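Local coordinates for MaoC family protein (Mycobacterium tuberculosis H37Rv, PDB 3KHP) that probably interconverts 3-hydroxyacyl and 2-enoyl thioesters by reversible dehydration, as a two-domain, MaoC-like member of the hydratase 2 family, at residues A[143-146]-A[151-154]; A[232-237]-A[299-304]; A[188-193]-A[239-244]; A[85-90]-A[138-143]. All blocks are in the same frame, centred on the assembly; numbering follows the deposited sequence.

Interaction 1 (A[143-146]-A[151-154]); sequences RGCD and SLVA
R143 lays one face of its guanidinium over L152, whose CD1 stands 3.6 Å above that plane and is displaced toward its rim. The two side chains cross at about a right angle, and both leucine methyls take part: R143 NH1 lies 3.7 Å from L152 CD2, while NH2 is equally close to CD1. The arginine returns over the partner strand because its chain, extended at chi2, bends at chi3 (66°). L152 has CG anti to its backbone N (chi1 175°), which brings its methyls to the guanidinium, and C145 SG meets the same leucine at CD1, 4.2 Å away. Beneath these groups the backbone forms a classic beta bulge. G144 O accepts both V153 N (2.8 Å) and A154 N (3.1 Å), each donor lying in the carbonyl plane, while G144 N returns a nearly straight bond to A154 O (2.8 Å, 174°). D146 N closes the ladder on S151 O at 3.0 Å; the D146 carboxylate turns instead to S149 in the connecting turn. This is the tip of the hairpin of strands 136-145 and 152-162. Strand 116-129 flanks it through backbone bonds to S119 and V121, and V153 pairs with H109, just beyond strand 103-108.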
loop_
_atom_site.group_PDB
_atom_site.type_symbol
_atom_site.label_atom_id
_atom_site.label_comp_id
_atom_site.label_asym_id
_atom_site.label_seq_id
_atom_site.Cartn_x
_atom_site.Cartn_y
_atom_site.Cartn_z
ATOM N N ARG A 143 21.644 -2.348 12.723
ATOM C CA ARG A 143 22.652 -1.624 11.986
ATOM C C ARG A 143 22.611 -2.113 10.570
ATOM O O ARG A 143 22.794 -3.318 10.347
ATOM C CB ARG A 143 24.067 -1.887 12.524
ATOM C CG ARG A 143 24.452 -1.091 13.721
ATOM C CD ARG A 143 25.858 -1.589 14.305
ATOM N NE ARG A 143 26.936 -1.325 13.356
ATOM C CZ ARG A 143 27.499 -0.140 13.191
ATOM N NH1 ARG A 143 27.111 0.887 13.927
ATOM N NH2 ARG A 143 28.450 0.023 12.278
ATOM N N GLY A 144 22.416 -1.186 9.627
ATOM C CA GLY A 144 22.380 -1.536 8.220
ATOM C C GLY A 144 23.469 -0.860 7.406
ATOM O O GLY A 144 23.579 0.349 7.435
ATOM N N CYS A 145 24.214 -1.650 6.645
ATOM C CA CYS A 145 25.350 -1.210 5.852
ATOM C C CYS A 145 25.152 -1.550 4.381
ATOM O O CYS A 145 24.537 -2.574 4.038
ATOM C CB CYS A 145 26.628 -1.951 6.307
ATOM S SG CYS A 145 27.122 -1.584 7.977
ATOM N N ASP A 146 25.705 -0.715 3.504
ATOM C CA ASP A 146 25.732 -1.022 2.064
ATOM C C ASP A 146 26.600 -2.265 1.860
ATOM O O ASP A 146 27.763 -2.274 2.240
ATOM C CB ASP A 146 26.295 0.180 1.287
ATOM C CG ASP A 146 26.466 -0.096 -0.195
ATOM O OD1 ASP A 146 25.469 -0.187 -0.960
ATOM O OD2 ASP A 146 27.632 -0.241 -0.602
ATOM N N SER A 151 29.865 0.386 4.315
ATOM C CA SER A 151 29.633 1.652 4.984
ATOM C C SER A 151 28.242 1.780 5.667
ATOM O O SER A 151 27.223 1.313 5.158
ATOM C CB SER A 151 29.814 2.795 3.974
ATOM O OG SER A 151 29.525 4.042 4.580
ATOM N N LEU A 152 28.196 2.465 6.794
ATOM C CA LEU A 152 27.012 2.413 7.657
ATOM C C LEU A 152 25.943 3.372 7.108
ATOM O O LEU A 152 26.187 4.564 6.968
ATOM C CB LEU A 152 27.393 2.737 9.105
ATOM C CG LEU A 152 26.235 2.835 10.098
ATOM C CD1 LEU A 152 25.589 1.487 10.393
ATOM C CD2 LEU A 152 26.689 3.479 11.340
ATOM N N VAL A 153 24.771 2.846 6.781
ATOM C CA VAL A 153 23.703 3.656 6.211
ATOM C C VAL A 153 22.668 4.065 7.242
ATOM O O VAL A 153 22.380 5.239 7.381
ATOM C CB VAL A 153 23.033 2.900 5.062
ATOM C CG1 VAL A 153 21.753 3.582 4.666
ATOM C CG2 VAL A 153 24.018 2.783 3.890
ATOM N N ALA A 154 22.139 3.088 7.983
ATOM C CA ALA A 154 21.080 3.315 8.998
ATOM C C ALA A 154 21.285 2.539 10.327
ATOM O O ALA A 154 21.882 1.461 10.369
ATOM C CB ALA A 154 19.724 2.958 8.415
#

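Interaction 2 (A[232-237]-A[299-304])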
loop_
_atom_site.group_PDB
_atom_site.type_symbol
_atom_site.label_atom_id
_atom_site.label_comp_id
_atom_site.label_asym_id
_atom_site.label_seq_id
_atom_site.Cartn_x
_atom_site.Cartn_y
_atom_site.Cartn_z
ATOM N N LEU A 232 4.117 2.068 14.123
ATOM C CA LEU A 232 5.118 2.535 13.185
ATOM C C LEU A 232 4.507 3.416 12.079
ATOM O O LEU A 232 5.222 4.239 11.492
ATOM C CB LEU A 232 5.919 1.368 12.626
ATOM C CG LEU A 232 6.868 0.739 13.689
ATOM C CD1 LEU A 232 7.573 -0.465 13.113
ATOM C CD2 LEU A 232 7.893 1.801 14.252
ATOM N N CYS A 233 3.200 3.270 11.819
ATOM C CA CYS A 233 2.566 4.109 10.824
ATOM C C CYS A 233 2.451 5.529 11.390
ATOM O O CYS A 233 2.869 6.485 10.745
ATOM C CB CYS A 233 1.220 3.569 10.415
ATOM S SG CYS A 233 0.405 4.594 9.193
ATOM N N THR A 234 1.924 5.642 12.608
ATOM C CA THR A 234 1.931 6.877 13.366
ATOM C C THR A 234 3.305 7.550 13.389
ATOM O O THR A 234 3.433 8.761 13.192
ATOM C CB THR A 234 1.470 6.618 14.815
ATOM O OG1 THR A 234 0.150 6.063 14.793
ATOM C CG2 THR A 234 1.421 7.840 15.613
ATOM N N TYR A 235 4.327 6.764 13.644
ATOM C CA TYR A 235 5.698 7.239 13.668
ATOM C C TYR A 235 6.140 7.786 12.295
ATOM O O TYR A 235 6.733 8.846 12.211
ATOM C CB TYR A 235 6.570 6.088 14.075
ATOM C CG TYR A 235 8.040 6.309 14.242
ATOM C CD1 TYR A 235 8.552 6.934 15.387
ATOM C CD2 TYR A 235 8.937 5.770 13.333
ATOM C CE1 TYR A 235 9.926 7.069 15.579
ATOM C CE2 TYR A 235 10.302 5.903 13.518
ATOM C CZ TYR A 235 10.787 6.541 14.653
ATOM O OH TYR A 235 12.167 6.605 14.860
ATOM N N GLY A 236 5.793 7.082 11.234
ATOM C CA GLY A 236 6.021 7.587 9.874
ATOM C C GLY A 236 5.253 8.869 9.556
ATOM O O GLY A 236 5.747 9.716 8.820
ATOM N N VAL A 237 4.051 9.015 10.109
ATOM C CA VAL A 237 3.253 10.216 9.870
ATOM C C VAL A 237 3.916 11.399 10.569
ATOM O O VAL A 237 4.166 12.421 9.937
ATOM C CB VAL A 237 1.794 10.094 10.326
ATOM C CG1 VAL A 237 1.111 11.419 10.152
ATOM C CG2 VAL A 237 1.031 8.976 9.526
ATOM N N VAL A 299 -2.217 12.229 23.988
ATOM C CA VAL A 299 -0.868 12.170 23.471
ATOM C C VAL A 299 -0.635 10.756 22.977
ATOM O O VAL A 299 -0.887 9.814 23.718
ATOM C CB VAL A 299 0.142 12.537 24.531
ATOM C CG1 VAL A 299 1.513 12.368 23.988
ATOM C CG2 VAL A 299 -0.088 13.974 24.997
ATOM N N VAL A 300 -0.194 10.582 21.738
ATOM C CA VAL A 300 0.071 9.212 21.219
ATOM C C VAL A 300 1.531 8.920 20.985
ATOM O O VAL A 300 1.935 7.763 21.040
ATOM C CB VAL A 300 -0.770 8.904 19.969
ATOM C CG1 VAL A 300 -2.229 8.969 20.318
ATOM C CG2 VAL A 300 -0.471 9.871 18.815
ATOM N N LEU A 301 2.329 9.960 20.709
ATOM C CA LEU A 301 3.799 9.876 20.697
ATOM C C LEU A 301 4.320 10.946 21.624
ATOM O O LEU A 301 3.937 12.118 21.516
ATOM C CB LEU A 301 4.435 10.130 19.324
ATOM C CG LEU A 301 4.105 9.225 18.140
ATOM C CD1 LEU A 301 4.846 9.752 16.888
ATOM C CD2 LEU A 301 4.453 7.740 18.438
ATOM N N ASP A 302 5.206 10.548 22.518
ATOM C CA ASP A 302 5.732 11.431 23.520
ATOM C C ASP A 302 7.235 11.303 23.456
ATOM O O ASP A 302 7.776 10.420 22.775
ATOM C CB ASP A 302 5.199 11.061 24.907
ATOM C CG ASP A 302 5.076 12.279 25.864
ATOM O OD1 ASP A 302 5.793 13.271 25.685
ATOM O OD2 ASP A 302 4.286 12.222 26.831
ATOM N N ASP A 303 7.884 12.210 24.169
ATOM C CA ASP A 303 9.322 12.252 24.271
ATOM C C ASP A 303 10.010 12.233 22.923
ATOM O O ASP A 303 11.066 11.640 22.761
ATOM C CB ASP A 303 9.805 11.112 25.153
ATOM C CG ASP A 303 9.211 11.174 26.567
ATOM O OD1 ASP A 303 8.984 12.272 27.128
ATOM O OD2 ASP A 303 8.987 10.103 27.122
ATOM N N GLY A 304 9.437 12.932 21.959
ATOM C CA GLY A 304 10.023 12.997 20.625
ATOM C C GLY A 304 11.274 13.838 20.607
ATOM O O GLY A 304 11.309 14.889 21.221
#
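T234 and L301 carry this contact by apolar packing, sliding past each other in opposite directions. The threonine works with its methyl: CG2, anti to the backbone N of T234, comes 3.9 Å from L301 CG and is nearly as near to both leucine methyls. On the same methyl, V300 CG2 adds a looser touch at 4.2 Å. L301 CD1 also reaches past the side chain to the helix backbone, 4.2 Å from Y235 CA. Two consecutive residues can direct their CB atoms at the helix because V300 and L301 together face T287 in a classic beta bulge. Hydrogen bonding, by contrast, stays within each segment or leads elsewhere. The helix keeps its own i to i+4 bonds, as in G236 N to L232 O at 2.9 Å. Past the bulge, D303 N binds D302 OD1 at 2.8 Å, met on the anti side and 23° out of the carboxylate plane. The Y235 hydroxyl bonds to I257 O on strand 254-261, and D303 pairs with R260 of that strand. With 147 Å² buried and no bond crossing the interface, helix 231-245 and strand 298-308 are joined here by nondirectional apolar packing, whose fit depends on shape.

Interaction 3 (A[188-193]-A[239-244])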
loop_
_atom_site.group_PDB
_atom_site.type_symbol
_atom_site.label_atom_id
_atom_site.label_comp_id
_atom_site.label_asym_id
_atom_site.label_seq_id
_atom_site.Cartn_x
_atom_site.Cartn_y
_atom_site.Cartn_z
ATOM N N ALA A 188 5.679 24.976 16.226
ATOM C CA ALA A 188 4.917 24.559 15.047
ATOM C C ALA A 188 4.004 23.388 15.384
ATOM O O ALA A 188 4.342 22.522 16.213
ATOM C CB ALA A 188 5.856 24.216 13.894
ATOM N N ARG A 189 2.811 23.438 14.806
ATOM C CA ARG A 189 1.841 22.369 14.903
ATOM C C ARG A 189 1.479 21.928 13.485
ATOM O O ARG A 189 0.892 22.698 12.730
ATOM C CB ARG A 189 0.602 22.840 15.660
ATOM C CG ARG A 189 -0.343 21.710 16.053
ATOM C CD ARG A 189 -1.601 22.233 16.741
ATOM N NE ARG A 189 -1.347 22.591 18.133
ATOM C CZ ARG A 189 -1.505 21.761 19.160
ATOM N NH1 ARG A 189 -1.927 20.506 18.959
ATOM N NH2 ARG A 189 -1.237 22.185 20.388
ATOM N N ILE A 190 1.849 20.690 13.142
ATOM C CA ILE A 190 1.586 20.131 11.834
ATOM C C ILE A 190 0.559 19.023 11.966
ATOM O O ILE A 190 0.844 17.987 12.535
ATOM C CB ILE A 190 2.844 19.597 11.199
ATOM C CG1 ILE A 190 3.979 20.591 11.385
ATOM C CG2 ILE A 190 2.599 19.243 9.696
ATOM C CD1 ILE A 190 3.718 21.938 10.784
ATOM N N ASP A 191 -0.649 19.290 11.477
ATOM C CA ASP A 191 -1.704 18.304 11.395
ATOM C C ASP A 191 -1.569 17.432 10.167
ATOM O O ASP A 191 -1.362 17.921 9.055
ATOM C CB ASP A 191 -3.062 18.983 11.357
ATOM C CG ASP A 191 -3.450 19.572 12.688
ATOM O OD1 ASP A 191 -2.756 19.287 13.670
ATOM O OD2 ASP A 191 -4.441 20.328 12.754
ATOM N N MET A 192 -1.693 16.125 10.367
ATOM C CA MET A 192 -1.683 15.185 9.267
ATOM C C MET A 192 -2.863 14.252 9.439
ATOM O O MET A 192 -2.992 13.550 10.438
ATOM C CB MET A 192 -0.391 14.395 9.253
ATOM C CG MET A 192 0.851 15.183 8.951
ATOM S SD MET A 192 1.020 15.558 7.218
ATOM C CE MET A 192 2.717 16.184 7.201
ATOM N N PRO A 193 -3.763 14.258 8.480
ATOM C CA PRO A 193 -4.896 13.356 8.639
ATOM C C PRO A 193 -4.486 11.947 8.297
ATOM O O PRO A 193 -3.457 11.755 7.682
ATOM C CB PRO A 193 -5.926 13.890 7.637
ATOM C CG PRO A 193 -5.207 14.679 6.704
ATOM C CD PRO A 193 -3.969 15.223 7.383
ATOM N N GLY A 239 6.908 11.510 11.226
ATOM C CA GLY A 239 8.127 11.668 10.434
ATOM C C GLY A 239 7.980 12.576 9.202
ATOM O O GLY A 239 8.906 13.295 8.839
ATOM N N ARG A 240 6.821 12.503 8.557
ATOM C CA ARG A 240 6.506 13.353 7.420
ATOM C C ARG A 240 6.358 14.785 7.891
ATOM O O ARG A 240 6.860 15.710 7.241
ATOM C CB ARG A 240 5.200 12.933 6.744
ATOM C CG ARG A 240 5.319 11.783 5.790
ATOM C CD ARG A 240 4.262 11.866 4.678
ATOM N NE ARG A 240 2.972 11.544 5.226
ATOM C CZ ARG A 240 1.892 12.305 5.226
ATOM N NH1 ARG A 240 1.858 13.507 4.658
ATOM N NH2 ARG A 240 0.804 11.827 5.820
ATOM N N ALA A 241 5.654 14.971 9.006
ATOM C CA ALA A 241 5.511 16.307 9.573
ATOM C C ALA A 241 6.896 16.906 9.896
ATOM O O ALA A 241 7.114 18.103 9.711
ATOM C CB ALA A 241 4.637 16.289 10.770
ATOM N N LEU A 242 7.841 16.083 10.336
ATOM C CA LEU A 242 9.132 16.626 10.736
ATOM C C LEU A 242 9.980 16.955 9.516
ATOM O O LEU A 242 10.660 17.964 9.492
ATOM C CB LEU A 242 9.855 15.670 11.693
ATOM C CG LEU A 242 9.070 15.393 12.977
ATOM C CD1 LEU A 242 9.625 14.147 13.678
ATOM C CD2 LEU A 242 9.033 16.610 13.947
ATOM N N VAL A 243 9.923 16.097 8.504
ATOM C CA VAL A 243 10.559 16.357 7.250
ATOM C C VAL A 243 10.109 17.684 6.634
ATOM O O VAL A 243 10.943 18.446 6.139
ATOM C CB VAL A 243 10.278 15.244 6.281
ATOM C CG1 VAL A 243 10.615 15.668 4.812
ATOM C CG2 VAL A 243 11.065 14.034 6.701
ATOM N N ALA A 244 8.810 17.972 6.696
ATOM C CA ALA A 244 8.283 19.218 6.169
ATOM C C ALA A 244 8.746 20.435 6.989
ATOM O O ALA A 244 9.295 21.397 6.442
ATOM C CB ALA A 244 6.733 19.177 6.083
HETATM O O HOH W 1 -1.693 12.912 5.989
#
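I190 and A241 make the tight part of the contact, where the CA atoms approach to 5.9 Å. The branch methyl I190 CG2 rests on A241 CB at 3.7 Å, and the alanine is small enough to let the strand come this close. M192 closes in beside it: its chain bends at chi2 (-77°) and brings CE over the helix backbone, 3.7 Å from A241 N. Toward R240 the packing changes character. M192 SD lies 3.4 Å from R240 NH1 and meets the guanidinium obliquely, and no hydrogen bond joins them. Beyond this the contact is looser and wet. A water at the edge of the guanidinium, in its plane, accepts from R240 NH2 at 2.7 Å and donates to P193 O, also at 2.7 Å, bridging the residue just after the strand to the helix. R240 NE is taken by V52 O, which helps to fix the group's rotation. The axes of strand 188-192 and helical segment 239-244 approach to 8.8 Å, with directions 133° apart. A long helix lying against a curved antiparallel sheet, here at the strand that is outermost within the chain, is characteristic of the hot-dog fold of MaoC-like domains.

Interaction 4 (A[85-90]-A[138-143]); sequences FGAAAK and VVLRGR
F85 O accepts A88 N at 3.0 Å, closing a short 3-10 turn, and the same carbonyl oxygen lies 4.0 Å from L140 CD1 on the strand below. A further bond, K90 N to A87 O, measures 3.1 Å. The helical turn presents A87 and A88 to one leucine. L140 splits its two methyls between them. CD1 presses on A88 CB at 3.5 Å, whereas CD2 meets A87 CB at 4.0 Å. CD1 also comes 3.7 Å from A88 N, so the leucine touches the backbone of the turn as well as its methyls. With CG anti to the carbonyl carbon (chi1 -47°), L140 projects its fork up from the strand into this turn. No hydrogen bond crosses, and the contact buries 170 Å², of which L140 contributes the largest share. The CB of R141 points away from the turn, and its guanidinium forms a salt bridge with E123. Strand 136-145 runs between strands 116-129 and 152-162, bonded by backbone to E123 and T158 respectively. The helical turn lies across this part of the sheet, A87 touching T122 and F85 touching T158, while F94 and P96 of the following loop pack on A88.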
loop_
_atom_site.group_PDB
_atom_site.type_symbol
_atom_site.label_atom_id
_atom_site.label_comp_id
_atom_site.label_asym_id
_atom_site.label_seq_id
_atom_site.Cartn_x
_atom_site.Cartn_y
_atom_site.Cartn_z
ATOM N N PHE A 85 14.445 -6.012 14.797
ATOM C CA PHE A 85 13.581 -7.044 15.336
ATOM C C PHE A 85 14.195 -8.433 15.539
ATOM O O PHE A 85 13.944 -9.048 16.558
ATOM C CB PHE A 85 12.308 -7.153 14.492
ATOM C CG PHE A 85 11.336 -6.006 14.695
ATOM C CD1 PHE A 85 11.303 -5.277 15.889
ATOM C CD2 PHE A 85 10.432 -5.673 13.692
ATOM C CE1 PHE A 85 10.375 -4.235 16.084
ATOM C CE2 PHE A 85 9.511 -4.623 13.866
ATOM C CZ PHE A 85 9.484 -3.905 15.077
ATOM N N GLY A 86 14.978 -8.914 14.576
ATOM C CA GLY A 86 15.606 -10.225 14.654
ATOM C C GLY A 86 16.285 -10.569 15.978
ATOM O O GLY A 86 16.306 -11.727 16.377
ATOM N N ALA A 87 16.810 -9.562 16.677
ATOM C CA ALA A 87 17.557 -9.790 17.909
ATOM C C ALA A 87 16.692 -10.280 19.080
ATOM O O ALA A 87 17.223 -10.838 20.039
ATOM C CB ALA A 87 18.310 -8.529 18.308
ATOM N N ALA A 88 15.380 -10.067 19.004
ATOM C CA ALA A 88 14.471 -10.465 20.102
ATOM C C ALA A 88 14.519 -11.957 20.355
ATOM O O ALA A 88 14.449 -12.383 21.498
ATOM C CB ALA A 88 13.022 -10.022 19.845
ATOM N N ALA A 89 14.665 -12.730 19.292
ATOM C CA ALA A 89 14.707 -14.186 19.386
ATOM C C ALA A 89 15.855 -14.699 20.281
ATOM O O ALA A 89 15.810 -15.824 20.757
ATOM C CB ALA A 89 14.802 -14.811 17.976
ATOM N N LYS A 90 16.876 -13.873 20.474
ATOM C CA LYS A 90 17.987 -14.178 21.380
ATOM C C LYS A 90 17.613 -14.067 22.868
ATOM O O LYS A 90 18.278 -14.665 23.709
ATOM C CB LYS A 90 19.195 -13.269 21.072
ATOM C CG LYS A 90 19.807 -13.458 19.661
ATOM C CD LYS A 90 20.530 -14.810 19.519
ATOM C CE LYS A 90 20.955 -15.081 18.059
ATOM N NZ LYS A 90 21.312 -16.523 17.850
ATOM N N VAL A 138 13.358 -4.502 27.137
ATOM C CA VAL A 138 14.285 -5.096 26.196
ATOM C C VAL A 138 14.621 -4.081 25.086
ATOM O O VAL A 138 13.714 -3.468 24.525
ATOM C CB VAL A 138 13.689 -6.311 25.585
ATOM C CG1 VAL A 138 14.646 -6.904 24.577
ATOM C CG2 VAL A 138 13.391 -7.297 26.648
ATOM N N VAL A 139 15.912 -3.904 24.795
ATOM C CA VAL A 139 16.362 -2.944 23.782
ATOM C C VAL A 139 17.116 -3.644 22.669
ATOM O O VAL A 139 18.121 -4.298 22.900
ATOM C CB VAL A 139 17.186 -1.789 24.386
ATOM C CG1 VAL A 139 17.495 -0.713 23.319
ATOM C CG2 VAL A 139 16.424 -1.167 25.501
ATOM N N LEU A 140 16.585 -3.520 21.460
ATOM C CA LEU A 140 17.138 -4.161 20.284
ATOM C C LEU A 140 17.684 -3.080 19.342
ATOM O O LEU A 140 17.092 -2.034 19.200
ATOM C CB LEU A 140 16.081 -5.035 19.614
ATOM C CG LEU A 140 15.282 -5.947 20.564
ATOM C CD1 LEU A 140 14.152 -6.661 19.820
ATOM C CD2 LEU A 140 16.192 -6.957 21.258
ATOM N N ARG A 141 18.833 -3.324 18.732
ATOM C CA ARG A 141 19.501 -2.304 17.967
ATOM C C ARG A 141 19.818 -2.890 16.648
ATOM O O ARG A 141 20.361 -3.970 16.609
ATOM C CB ARG A 141 20.817 -1.865 18.610
ATOM C CG ARG A 141 21.575 -0.834 17.752
ATOM C CD ARG A 141 23.045 -0.739 18.067
ATOM N NE ARG A 141 23.291 -0.126 19.355
ATOM C CZ ARG A 141 24.016 -0.661 20.341
ATOM N NH1 ARG A 141 24.604 -1.848 20.226
ATOM N NH2 ARG A 141 24.146 0.022 21.468
ATOM N N GLY A 142 19.495 -2.173 15.569
ATOM C CA GLY A 142 19.772 -2.648 14.220
ATOM C C GLY A 142 20.789 -1.764 13.526
ATOM O O GLY A 142 20.774 -0.587 13.696
ATOM N N ARG A 143 21.644 -2.348 12.723
ATOM C CA ARG A 143 22.652 -1.624 11.986
ATOM C C ARG A 143 22.611 -2.113 10.570
ATOM O O ARG A 143 22.794 -3.318 10.347
ATOM C CB ARG A 143 24.067 -1.887 12.524
ATOM C CG ARG A 143 24.452 -1.091 13.721
ATOM C CD ARG A 143 25.858 -1.589 14.305
ATOM N NE ARG A 143 26.936 -1.325 13.356
ATOM C CZ ARG A 143 27.499 -0.140 13.191
ATOM N NH1 ARG A 143 27.111 0.887 13.927
ATOM N NH2 ARG A 143 28.450 0.023 12.278
#

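How the interactions relate
All four contacts reach one antiparallel sheet. Interactions 4 and 1 lie in the N-terminal hydratase 2 region, overlap at R143 and follow each other along strand 136-145, with centres 16 Å apart. Interactions 2 and 3 come later in the chain and share helix 231-245; their segments alternate in sequence, their centres are 11 Å apart, and V237 CG1 touches M192 CB at 3.5 Å. Interactions 3 and 4 lie on opposite sides of the chain's centre, 29 Å apart between centres. One pair thus samples the N-terminal half and the other the helix-backed MaoC-like half, as expected for two hot-dog units joined through a continuous sheet at strands 103-108 and 254-261.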